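Side-chain contact in TraI domain-containing protein (Salmonella typhi, PDB 2IPQ), which is of unknown function but, as the C-terminal domain of a putative TraI-like conjugal transfer nickase/helicase, may take part in conjugal DNA transfer: residues Y96-P99 / G100-R104. Sequence-based numbering, arbitrary orientation.
Sequences YEEP and GGRGR
Tyr-96 and Gly-101 pack against each other inside a beta-hairpin loop that joins the antiparallel strands 91-96 and 105-114. The loop lies at the surface, with its centre about 20 Å from the centre of the chain. Its close-packed part is the tyrosine ring. Gly-101 CA sits over one face, 3.7 Å from the ring centroid and 17° off the ring normal, a CH-pi contact. Gly-101 C lies over the centre of the same ring. Tyr-96 CG is anti to the carbonyl carbon (chi1 -66°), which turns the ring in under the returning chain. Gly-103 O meets the ring at its edge, 3.6 Å from Tyr-96 CD2. Gly-100, Gly-101 and Gly-103 all have positive phi, which favours glycine. At Gly-100 a side chain would also press on the carbonyl O of Pro-99.

The base of the loop is closed by two hydrogen bonds between Glu-97 and Arg-104. Glu-97 N donates to Arg-104 O at 3.1 Å, nearly straight at 160°. Arg-104 N returns a hydrogen bond to Glu-97 OE2 at 3.2 Å, arriving from above the carboxylate plane. One residue thus bonds through both its backbone and its side chain to Arg-104, just before strand 105-114. At the turn, Pro-99 touches Leu-129 and Phe-130, and Gly-100 has a backbone hydrogen bond with Leu-129.

The solvent side is looser. Arg-104 NE is 4.1 Å from Glu-97 OE1, with the oxygen well out of the guanidinium plane, so no N-H points at it and charge alone relates them. Glu-98 and Arg-102 form a salt bridge on the exposed flank, their carboxylate and guanidinium planes well turned from each other. Its one N-H bond is weak and bent: Arg-102 NE to Glu-98 OE1, 3.2 Å.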
loop_
_atom_site.group_PDB
_atom_site.type_symbol
_atom_site.label_atom_id
_atom_site.label_comp_id
_atom_site.label_asym_id
_atom_site.label_seq_id
_atom_site.Cartn_x
_atom_site.Cartn_y
_atom_site.Cartn_z
ATOM N N TYR A 96 6.412 12.118 6.460
ATOM C CA TYR A 96 6.563 13.541 6.803
ATOM C C TYR A 96 5.436 14.393 6.248
ATOM O O TYR A 96 4.833 14.020 5.259
ATOM C CB TYR A 96 7.892 14.079 6.296
ATOM C CG TYR A 96 9.072 13.469 6.976
ATOM C CD1 TYR A 96 9.604 12.267 6.529
ATOM C CD2 TYR A 96 9.659 14.083 8.074
ATOM C CE1 TYR A 96 10.699 11.685 7.156
ATOM C CE2 TYR A 96 10.755 13.510 8.712
ATOM C CZ TYR A 96 11.263 12.303 8.240
ATOM O OH TYR A 96 12.346 11.714 8.850
ATOM N N GLU A 97 5.163 15.532 6.883
ATOM C CA GLU A 97 4.251 16.556 6.342
ATOM C C GLU A 97 4.880 17.473 5.278
ATOM O O GLU A 97 4.159 18.075 4.469
ATOM C CB GLU A 97 3.742 17.448 7.478
ATOM C CG GLU A 97 4.865 17.879 8.399
ATOM C CD GLU A 97 4.523 19.057 9.335
ATOM O OE1 GLU A 97 3.316 19.338 9.583
ATOM O OE2 GLU A 97 5.498 19.686 9.821
ATOM N N GLU A 98 6.210 17.598 5.304
ATOM C CA GLU A 98 6.935 18.543 4.437
ATOM C C GLU A 98 7.707 17.712 3.409
ATOM O O GLU A 98 8.223 16.659 3.747
ATOM C CB GLU A 98 7.911 19.416 5.259
ATOM C CG GLU A 98 7.281 20.023 6.505
ATOM C CD GLU A 98 8.240 20.938 7.323
ATOM O OE1 GLU A 98 9.159 21.612 6.764
ATOM O OE2 GLU A 98 8.054 20.991 8.558
ATOM N N PRO A 99 7.780 18.175 2.152
ATOM C CA PRO A 99 8.484 17.354 1.185
ATOM C C PRO A 99 9.983 17.492 1.411
ATOM O O PRO A 99 10.445 18.556 1.827
ATOM C CB PRO A 99 8.080 17.967 -0.172
ATOM C CG PRO A 99 7.056 19.035 0.134
ATOM C CD PRO A 99 7.281 19.426 1.554
ATOM N N GLY A 100 10.737 16.436 1.142
ATOM C CA GLY A 100 12.160 16.434 1.445
ATOM C C GLY A 100 12.432 15.958 2.857
ATOM O O GLY A 100 13.475 16.280 3.452
ATOM N N GLY A 101 11.486 15.189 3.395
ATOM C CA GLY A 101 11.689 14.454 4.630
ATOM C C GLY A 101 12.080 15.307 5.824
ATOM O O GLY A 101 13.143 15.102 6.422
ATOM N N ARG A 102 11.230 16.262 6.199
ATOM C CA ARG A 102 11.473 16.951 7.460
ATOM C C ARG A 102 10.229 17.437 8.207
ATOM O O ARG A 102 9.111 17.410 7.682
ATOM C CB ARG A 102 12.470 18.074 7.247
ATOM C CG ARG A 102 11.857 19.296 6.656
ATOM C CD ARG A 102 12.615 20.522 7.110
ATOM N NE ARG A 102 12.360 21.660 6.234
ATOM C CZ ARG A 102 13.244 22.614 5.982
ATOM N NH1 ARG A 102 14.449 22.561 6.546
ATOM N NH2 ARG A 102 12.925 23.611 5.168
ATOM N N GLY A 103 10.430 17.871 9.443
ATOM C CA GLY A 103 9.324 18.323 10.265
ATOM C C GLY A 103 8.564 17.173 10.892
ATOM O O GLY A 103 9.100 16.072 11.044
ATOM N N ARG A 104 7.310 17.429 11.261
ATOM C CA ARG A 104 6.499 16.425 11.931
ATOM C C ARG A 104 6.385 15.225 11.019
ATOM O O ARG A 104 6.304 15.361 9.803
ATOM C CB ARG A 104 5.095 16.947 12.268
ATOM C CG ARG A 104 5.084 18.071 13.295
ATOM C CD ARG A 104 3.655 18.562 13.527
ATOM N NE ARG A 104 2.680 17.527 13.185
ATOM C CZ ARG A 104 1.448 17.453 13.689
ATOM N NH1 ARG A 104 1.026 18.363 14.564
ATOM N NH2 ARG A 104 0.638 16.464 13.313
#